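PDB 5AVM: phosphoribosylformylglycinamidine cyclo-ligase from Thermus thermophilus HB8, which probably catalyses the ATP-dependent ring closure of formylglycinamidine ribonucleotide to 5-aminoimidazole ribonucleotide, a step of de novo purine biosynthesis. Local coordinates for residues B[167-173]-B[255-261]; B[230-236]-B[311-316]. The contacts are given in a common frame with arbitrary orientation. Residues are numbered along the deposited sequence.

Overall arrangement
Both contacts lie at the periphery of the chain, their centres 21 and 20 Å from its centre, and both are partly buried, with four buried residues each. Their centres are 22 Å and their nearest atoms about 7 Å apart, so they do not touch, and their segments alternate along the sequence. Contact 1 joins two loops that each lead into a strand of the six-stranded sheet; contact 2 joins the C-terminal ends of two helices, one of which packs on strand 176-181 of that sheet. In contact 1 prolines and a valine pack against backbone as much as against side chains, whereas contact 2 is mostly leucine, alanine and valine, with a glutamate at its edge.

Contact 1 (B[167-173]-B[255-261]); sequences GPERVRE and RALPPGL
Start with the bump: P168 opens a one-turn 3-10 segment, 168-170, closed by R170 N to G167 O (3.0 Å) and V171 N to P168 O (3.0 Å). Its ring projects toward the irregular chain 255-261, and the backbones come closest there, P168 CA to L257 CA at 4.4 Å. The ring fits into the hollow along the backbone of R255 to L257: P168 CG is 3.8 Å from R255 O, P168 CB 3.5 Å from L257 C, and P168 CA makes a CA-H...O contact to A256 O at 3.3 Å. In return P258 pushes its CD to 3.1 Å from P168 O and 3.8 Å from P168 CB. After the 3-10 turn the chain extends, and V171 (chi1 t) fills the next notch. Its CB lies 3.5 Å from P258 CD, its CG1 4.0 Å from L257 CD2, and its CG2 3.3 Å from A256 O. P258 to L261 form a type II turn with G260 at phi/psi 82/18, held by a weak L261 N to P258 O bond (3.4 Å). The turn brings L261 (mt) back toward 167-173, its CD2 3.8 Å from E173 CB and its CD1 4.3 Å from V171 CG1. This loop-to-loop packing sits where the chain enters strands 176-181 and 261-265 of the six-stranded sheet; L257 and L261 also touch V324 of strand 319-326, between those two. The two segments share no hydrogen bond, so their fit rests on van der Waals packing of prolines and aliphatic side chains on each other and on backbone carbonyls, with one CA-H...O contact.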
ATOM      1  N   GLY B 167     -18.823  -2.433 -14.907  1.00 32.15           N
ATOM      2  CA  GLY B 167     -18.632  -3.818 -14.522  1.00 32.26           C
ATOM      3  C   GLY B 167     -19.263  -4.784 -15.500  1.00 33.78           C
ATOM      4  O   GLY B 167     -20.149  -4.403 -16.266  1.00 34.08           O
ATOM      5  N   PRO B 168     -18.833  -6.056 -15.489  1.00 34.55           N
ATOM      6  CA  PRO B 168     -19.340  -7.110 -16.373  1.00 35.93           C
ATOM      7  C   PRO B 168     -20.860  -7.273 -16.431  1.00 37.49           C
ATOM      8  O   PRO B 168     -21.417  -7.570 -17.485  1.00 37.19           O
ATOM      9  CB  PRO B 168     -18.638  -8.364 -15.852  1.00 35.62           C
ATOM     10  CG  PRO B 168     -18.344  -8.032 -14.407  1.00 34.76           C
ATOM     11  CD  PRO B 168     -17.876  -6.612 -14.518  1.00 34.10           C
ATOM     12  N   GLU B 169     -21.533  -7.074 -15.305  1.00 39.96           N
ATOM     13  CA  GLU B 169     -22.984  -7.228 -15.273  1.00 42.26           C
ATOM     14  C   GLU B 169     -23.750  -6.228 -16.143  1.00 42.50           C
ATOM     15  O   GLU B 169     -24.942  -6.418 -16.402  1.00 44.19           O
ATOM     16  CB  GLU B 169     -23.496  -7.175 -13.824  1.00 42.99           C
ATOM     17  CG  GLU B 169     -23.065  -5.951 -13.012  1.00 46.43           C
ATOM     18  CD  GLU B 169     -21.568  -5.907 -12.730  1.00 47.05           C
ATOM     19  OE1 GLU B 169     -20.979  -6.978 -12.448  1.00 46.38           O
ATOM     20  OE2 GLU B 169     -20.992  -4.798 -12.777  1.00 47.10           O
ATOM     21  N   ARG B 170     -23.072  -5.172 -16.598  1.00 42.40           N
ATOM     22  CA  ARG B 170     -23.714  -4.167 -17.451  1.00 41.72           C
ATOM     23  C   ARG B 170     -23.409  -4.482 -18.903  1.00 41.74           C
ATOM     24  O   ARG B 170     -24.069  -3.984 -19.812  1.00 41.51           O
ATOM     25  CB  ARG B 170     -23.203  -2.762 -17.136  1.00 39.94           C
ATOM     26  CG  ARG B 170     -22.932  -2.512 -15.682  1.00 41.58           C
ATOM     27  CD  ARG B 170     -23.412  -1.142 -15.258  1.00 43.70           C
ATOM     28  NE  ARG B 170     -23.264  -0.136 -16.303  1.00 45.43           N
ATOM     29  CZ  ARG B 170     -23.464   1.164 -16.107  1.00 46.96           C
ATOM     30  NH1 ARG B 170     -23.812   1.598 -14.904  1.00 48.71           N
ATOM     31  NH2 ARG B 170     -23.338   2.026 -17.108  1.00 47.10           N
ATOM     32  N   VAL B 171     -22.395  -5.312 -19.113  1.00 42.86           N
ATOM     33  CA  VAL B 171     -21.994  -5.705 -20.455  1.00 44.49           C
ATOM     34  C   VAL B 171     -23.030  -6.627 -21.106  1.00 46.60           C
ATOM     35  O   VAL B 171     -23.492  -7.600 -20.500  1.00 46.86           O
ATOM     36  CB  VAL B 171     -20.628  -6.420 -20.439  1.00 43.15           C
ATOM     37  CG1 VAL B 171     -20.353  -7.039 -21.792  1.00 42.46           C
ATOM     38  CG2 VAL B 171     -19.532  -5.432 -20.077  1.00 40.28           C
ATOM     39  N   ARG B 172     -23.392  -6.299 -22.341  1.00 47.79           N
ATOM     40  CA  ARG B 172     -24.360  -7.078 -23.099  1.00 49.93           C
ATOM     41  C   ARG B 172     -23.656  -7.579 -24.356  1.00 49.89           C
ATOM     42  O   ARG B 172     -22.599  -7.068 -24.724  1.00 49.78           O
ATOM     43  CB  ARG B 172     -25.554  -6.199 -23.475  1.00 52.11           C
ATOM     44  CG  ARG B 172     -26.258  -5.564 -22.279  1.00 55.24           C
ATOM     45  CD  ARG B 172     -27.183  -6.541 -21.571  1.00 58.87           C
ATOM     46  NE  ARG B 172     -28.405  -6.774 -22.338  1.00 64.02           N
ATOM     47  CZ  ARG B 172     -29.406  -7.558 -21.944  1.00 66.25           C
ATOM     48  NH1 ARG B 172     -29.338  -8.197 -20.781  1.00 67.29           N
ATOM     49  NH2 ARG B 172     -30.485  -7.695 -22.709  1.00 66.63           N
ATOM     50  N   GLU B 173     -24.226  -8.586 -25.010  1.00 50.56           N
ATOM     51  CA  GLU B 173     -23.613  -9.114 -26.221  1.00 50.24           C
ATOM     52  C   GLU B 173     -23.823  -8.137 -27.369  1.00 48.49           C
ATOM     53  O   GLU B 173     -24.947  -7.703 -27.628  1.00 47.37           O
ATOM     54  CB  GLU B 173     -24.221 -10.460 -26.602  1.00 52.87           C
ATOM     55  CG  GLU B 173     -23.560 -11.077 -27.826  1.00 56.63           C
ATOM     56  CD  GLU B 173     -24.440 -12.097 -28.522  1.00 58.17           C
ATOM     57  OE1 GLU B 173     -24.887 -13.058 -27.856  1.00 59.80           O
ATOM     58  OE2 GLU B 173     -24.681 -11.934 -29.739  1.00 59.08           O
ATOM     59  N   ARG B 255     -12.114 -10.047 -17.410  1.00 38.03           N
ATOM     60  CA  ARG B 255     -12.583  -9.622 -16.085  1.00 37.94           C
ATOM     61  C   ARG B 255     -13.785  -8.685 -16.185  1.00 37.85           C
ATOM     62  O   ARG B 255     -14.695  -8.734 -15.351  1.00 38.68           O
ATOM     63  CB  ARG B 255     -11.470  -8.890 -15.336  1.00 36.67           C
ATOM     64  CG  ARG B 255     -10.121  -9.547 -15.407  1.00 36.47           C
ATOM     65  CD  ARG B 255      -9.859 -10.486 -14.259  1.00 36.64           C
ATOM     66  NE  ARG B 255      -8.420 -10.606 -14.063  1.00 39.81           N
ATOM     67  CZ  ARG B 255      -7.645  -9.608 -13.647  1.00 42.76           C
ATOM     68  NH1 ARG B 255      -8.178  -8.420 -13.373  1.00 43.67           N
ATOM     69  NH2 ARG B 255      -6.337  -9.785 -13.527  1.00 43.00           N
ATOM     70  N   ALA B 256     -13.765  -7.826 -17.204  1.00 36.78           N
ATOM     71  CA  ALA B 256     -14.823  -6.853 -17.446  1.00 35.26           C
ATOM     72  C   ALA B 256     -15.986  -7.475 -18.208  1.00 35.43           C
ATOM     73  O   ALA B 256     -16.932  -6.780 -18.572  1.00 36.67           O
ATOM     74  CB  ALA B 256     -14.267  -5.668 -18.232  1.00 33.15           C
ATOM     75  N   LEU B 257     -15.916  -8.780 -18.446  1.00 35.95           N
ATOM     76  CA  LEU B 257     -16.967  -9.474 -19.181  1.00 36.09           C
ATOM     77  C   LEU B 257     -17.676 -10.542 -18.353  1.00 36.66           C
ATOM     78  O   LEU B 257     -17.041 -11.355 -17.676  1.00 36.00           O
ATOM     79  CB  LEU B 257     -16.389 -10.110 -20.448  1.00 35.54           C
ATOM     80  CG  LEU B 257     -15.634  -9.176 -21.395  1.00 35.27           C
ATOM     81  CD1 LEU B 257     -15.091  -9.993 -22.544  1.00 36.62           C
ATOM     82  CD2 LEU B 257     -16.542  -8.072 -21.909  1.00 34.06           C
ATOM     83  N   PRO B 258     -19.015 -10.547 -18.402  1.00 37.97           N
ATOM     84  CA  PRO B 258     -19.846 -11.499 -17.674  1.00 40.32           C
ATOM     85  C   PRO B 258     -19.722 -12.891 -18.256  1.00 43.12           C
ATOM     86  O   PRO B 258     -19.179 -13.070 -19.346  1.00 43.68           O
ATOM     87  CB  PRO B 258     -21.242 -10.930 -17.859  1.00 39.95           C
ATOM     88  CG  PRO B 258     -21.172 -10.391 -19.233  1.00 39.38           C
ATOM     89  CD  PRO B 258     -19.857  -9.653 -19.212  1.00 38.88           C
ATOM     90  N   PRO B 259     -20.222 -13.902 -17.530  1.00 45.31           N
ATOM     91  CA  PRO B 259     -20.160 -15.289 -17.996  1.00 46.15           C
ATOM     92  C   PRO B 259     -20.911 -15.479 -19.315  1.00 46.74           C
ATOM     93  O   PRO B 259     -21.970 -14.882 -19.531  1.00 46.58           O
ATOM     94  CB  PRO B 259     -20.804 -16.062 -16.847  1.00 46.23           C
ATOM     95  CG  PRO B 259     -20.468 -15.230 -15.652  1.00 45.60           C
ATOM     96  CD  PRO B 259     -20.745 -13.839 -16.154  1.00 45.10           C
ATOM     97  N   GLY B 260     -20.348 -16.302 -20.197  1.00 47.60           N
ATOM     98  CA  GLY B 260     -20.981 -16.568 -21.476  1.00 48.14           C
ATOM     99  C   GLY B 260     -20.725 -15.507 -22.525  1.00 48.34           C
ATOM    100  O   GLY B 260     -21.442 -15.425 -23.530  1.00 48.56           O
ATOM    101  N   LEU B 261     -19.701 -14.691 -22.293  1.00 47.63           N
ATOM    102  CA  LEU B 261     -19.347 -13.632 -23.226  1.00 45.21           C
ATOM    103  C   LEU B 261     -17.835 -13.471 -23.334  1.00 44.63           C
ATOM    104  O   LEU B 261     -17.143 -13.237 -22.344  1.00 45.16           O
ATOM    105  CB  LEU B 261     -19.997 -12.309 -22.801  1.00 43.96           C
ATOM    106  CG  LEU B 261     -21.528 -12.286 -22.880  1.00 42.45           C
ATOM    107  CD1 LEU B 261     -22.060 -10.975 -22.353  1.00 42.22           C
ATOM    108  CD2 LEU B 261     -21.966 -12.494 -24.324  1.00 42.96           C
TER

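Contact 2 (B[230-236]-B[311-316]); sequences LLWEAGV and EALKLV
This is apolar packing between the C-terminal ends of two helices, 225-233 and 306-313, in the AIR synthase related C-terminal domain; A312 and V316 also touch strand 176-181 through L178 and L180. Helix 225-233 finishes in a Schellman motif: G235 has positive phi (65°), with G235 N to W232 O at 2.9 Å and V236 N to L231 O at 3.0 Å, after which V236 is extended. In the other segment V316 N and L315 N both bond to A312 O. The CA atoms pair L230 with L315 (6.6 Å) and L231 with A312 (6.5 Å). L315 (mt) is the main knob: its CD1 lies 3.5 Å from A234 CB and 3.9 Å from both L231 CD2 and V236 CG2. L231 (mt) answers, CD2 reaching A312 CB at 3.4 Å and V316 CG1 at 4.2 Å. L230 CD1 meets L315 O at 3.4 Å, and E311 OE1 lies 3.5 Å from V236 CG2. Aliphatic contact thus dominates, the carboxylate staying at the margin.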
ATOM      1  N   LEU B 230     -14.263  13.506 -20.558  1.00 34.38           N
ATOM      2  CA  LEU B 230     -14.862  13.986 -21.796  1.00 35.51           C
ATOM      3  C   LEU B 230     -16.099  13.168 -22.131  1.00 35.45           C
ATOM      4  O   LEU B 230     -17.079  13.697 -22.657  1.00 36.26           O
ATOM      5  CB  LEU B 230     -13.867  13.878 -22.951  1.00 37.46           C
ATOM      6  CG  LEU B 230     -12.584  14.697 -22.837  1.00 37.61           C
ATOM      7  CD1 LEU B 230     -11.708  14.415 -24.050  1.00 37.97           C
ATOM      8  CD2 LEU B 230     -12.927  16.179 -22.736  1.00 38.05           C
ATOM      9  N   LEU B 231     -16.044  11.875 -21.835  1.00 34.38           N
ATOM     10  CA  LEU B 231     -17.168  10.992 -22.102  1.00 34.48           C
ATOM     11  C   LEU B 231     -18.250  11.149 -21.040  1.00 35.68           C
ATOM     12  O   LEU B 231     -19.439  11.049 -21.334  1.00 35.30           O
ATOM     13  CB  LEU B 231     -16.695   9.545 -22.146  1.00 33.45           C
ATOM     14  CG  LEU B 231     -15.714   9.221 -23.270  1.00 32.83           C
ATOM     15  CD1 LEU B 231     -15.165   7.823 -23.056  1.00 32.98           C
ATOM     16  CD2 LEU B 231     -16.405   9.338 -24.616  1.00 31.39           C
ATOM     17  N   TRP B 232     -17.836  11.389 -19.801  1.00 36.89           N
ATOM     18  CA  TRP B 232     -18.803  11.567 -18.730  1.00 38.49           C
ATOM     19  C   TRP B 232     -19.591  12.855 -18.959  1.00 40.79           C
ATOM     20  O   TRP B 232     -20.821  12.862 -18.900  1.00 41.43           O
ATOM     21  CB  TRP B 232     -18.103  11.615 -17.364  1.00 36.30           C
ATOM     22  CG  TRP B 232     -17.543  10.289 -16.917  1.00 35.43           C
ATOM     23  CD1 TRP B 232     -18.042   9.047 -17.206  1.00 34.46           C
ATOM     24  CD2 TRP B 232     -16.416  10.076 -16.056  1.00 33.88           C
ATOM     25  NE1 TRP B 232     -17.298   8.079 -16.575  1.00 34.11           N
ATOM     26  CE2 TRP B 232     -16.295   8.683 -15.862  1.00 33.03           C
ATOM     27  CE3 TRP B 232     -15.499  10.928 -15.427  1.00 34.34           C
ATOM     28  CZ2 TRP B 232     -15.292   8.120 -15.065  1.00 31.72           C
ATOM     29  CZ3 TRP B 232     -14.498  10.366 -14.632  1.00 33.22           C
ATOM     30  CH2 TRP B 232     -14.406   8.974 -14.461  1.00 32.35           C
ATOM     31  N   GLU B 233     -18.878  13.942 -19.234  1.00 42.81           N
ATOM     32  CA  GLU B 233     -19.524  15.223 -19.461  1.00 44.31           C
ATOM     33  C   GLU B 233     -20.442  15.172 -20.665  1.00 44.56           C
ATOM     34  O   GLU B 233     -21.350  15.992 -20.789  1.00 45.70           O
ATOM     35  CB  GLU B 233     -18.475  16.316 -19.648  1.00 46.44           C
ATOM     36  CG  GLU B 233     -17.603  16.516 -18.422  1.00 51.76           C
ATOM     37  CD  GLU B 233     -16.877  17.850 -18.420  1.00 54.48           C
ATOM     38  OE1 GLU B 233     -17.562  18.894 -18.520  1.00 55.10           O
ATOM     39  OE2 GLU B 233     -15.628  17.855 -18.310  1.00 54.61           O
ATOM     40  N   ALA B 234     -20.212  14.199 -21.541  1.00 44.45           N
ATOM     41  CA  ALA B 234     -21.019  14.042 -22.748  1.00 44.03           C
ATOM     42  C   ALA B 234     -22.116  12.985 -22.589  1.00 43.75           C
ATOM     43  O   ALA B 234     -22.880  12.733 -23.522  1.00 44.69           O
ATOM     44  CB  ALA B 234     -20.122  13.696 -23.935  1.00 43.44           C
ATOM     45  N   GLY B 235     -22.184  12.369 -21.413  1.00 42.69           N
ATOM     46  CA  GLY B 235     -23.201  11.360 -21.155  1.00 41.76           C
ATOM     47  C   GLY B 235     -23.110  10.083 -21.976  1.00 40.99           C
ATOM     48  O   GLY B 235     -24.125   9.432 -22.230  1.00 40.83           O
ATOM     49  N   VAL B 236     -21.895   9.715 -22.375  1.00 39.99           N
ATOM     50  CA  VAL B 236     -21.670   8.513 -23.174  1.00 39.15           C
ATOM     51  C   VAL B 236     -21.878   7.242 -22.348  1.00 38.91           C
ATOM     52  O   VAL B 236     -21.280   7.081 -21.287  1.00 39.50           O
ATOM     53  CB  VAL B 236     -20.233   8.507 -23.759  1.00 38.55           C
ATOM     54  CG1 VAL B 236     -20.030   7.292 -24.644  1.00 38.16           C
ATOM     55  CG2 VAL B 236     -19.991   9.779 -24.549  1.00 36.29           C
ATOM     56  N   GLU B 311     -19.946   8.085 -30.773  1.00 43.09           N
ATOM     57  CA  GLU B 311     -20.008   9.386 -30.107  1.00 43.23           C
ATOM     58  C   GLU B 311     -18.711   9.662 -29.343  1.00 41.81           C
ATOM     59  O   GLU B 311     -18.299  10.813 -29.177  1.00 39.51           O
ATOM     60  CB  GLU B 311     -21.212   9.418 -29.151  1.00 45.03           C
ATOM     61  CG  GLU B 311     -21.264  10.621 -28.208  1.00 48.96           C
ATOM     62  CD  GLU B 311     -22.457  10.580 -27.245  1.00 51.10           C
ATOM     63  OE1 GLU B 311     -22.773   9.488 -26.719  1.00 52.32           O
ATOM     64  OE2 GLU B 311     -23.069  11.644 -27.008  1.00 51.62           O
ATOM     65  N   ALA B 312     -18.071   8.587 -28.894  1.00 41.28           N
ATOM     66  CA  ALA B 312     -16.826   8.683 -28.143  1.00 40.82           C
ATOM     67  C   ALA B 312     -15.623   8.996 -29.033  1.00 39.83           C
ATOM     68  O   ALA B 312     -14.827   9.876 -28.720  1.00 40.42           O
ATOM     69  CB  ALA B 312     -16.588   7.384 -27.377  1.00 40.45           C
ATOM     70  N   LEU B 313     -15.485   8.281 -30.143  1.00 38.84           N
ATOM     71  CA  LEU B 313     -14.363   8.518 -31.040  1.00 39.20           C
ATOM     72  C   LEU B 313     -14.329   9.948 -31.584  1.00 39.74           C
ATOM     73  O   LEU B 313     -13.341  10.369 -32.193  1.00 40.00           O
ATOM     74  CB  LEU B 313     -14.396   7.509 -32.186  1.00 37.65           C
ATOM     75  CG  LEU B 313     -14.222   6.076 -31.688  1.00 37.95           C
ATOM     76  CD1 LEU B 313     -14.241   5.126 -32.863  1.00 38.79           C
ATOM     77  CD2 LEU B 313     -12.915   5.955 -30.917  1.00 36.75           C
ATOM     78  N   LYS B 314     -15.406  10.694 -31.353  1.00 39.82           N
ATOM     79  CA  LYS B 314     -15.496  12.076 -31.806  1.00 39.96           C
ATOM     80  C   LYS B 314     -15.014  12.995 -30.686  1.00 39.97           C
ATOM     81  O   LYS B 314     -14.734  14.178 -30.905  1.00 39.57           O
ATOM     82  CB  LYS B 314     -16.946  12.422 -32.149  1.00 41.16           C
ATOM     83  CG  LYS B 314     -17.629  11.421 -33.059  1.00 44.34           C
ATOM     84  CD  LYS B 314     -19.126  11.721 -33.168  1.00 48.08           C
ATOM     85  CE  LYS B 314     -19.872  10.634 -33.943  1.00 49.35           C
ATOM     86  NZ  LYS B 314     -21.354  10.829 -33.924  1.00 49.48           N
ATOM     87  N   LEU B 315     -14.922  12.429 -29.483  1.00 39.53           N
ATOM     88  CA  LEU B 315     -14.496  13.163 -28.294  1.00 39.06           C
ATOM     89  C   LEU B 315     -13.116  12.708 -27.834  1.00 38.70           C
ATOM     90  O   LEU B 315     -12.353  13.477 -27.239  1.00 38.39           O
ATOM     91  CB  LEU B 315     -15.490  12.924 -27.151  1.00 38.77           C
ATOM     92  CG  LEU B 315     -16.983  13.093 -27.441  1.00 39.77           C
ATOM     93  CD1 LEU B 315     -17.806  12.564 -26.272  1.00 38.87           C
ATOM     94  CD2 LEU B 315     -17.283  14.558 -27.705  1.00 39.73           C
ATOM     95  N   VAL B 316     -12.796  11.452 -28.110  1.00 37.68           N
ATOM     96  CA  VAL B 316     -11.522  10.916 -27.675  1.00 37.79           C
ATOM     97  C   VAL B 316     -10.744  10.134 -28.737  1.00 37.19           C
ATOM     98  O   VAL B 316     -11.307   9.634 -29.715  1.00 35.03           O
ATOM     99  CB  VAL B 316     -11.729  10.022 -26.428  1.00 36.67           C
ATOM    100  CG1 VAL B 316     -12.763   8.958 -26.719  1.00 36.94           C
ATOM    101  CG2 VAL B 316     -10.433   9.364 -26.038  1.00 39.03           C
TER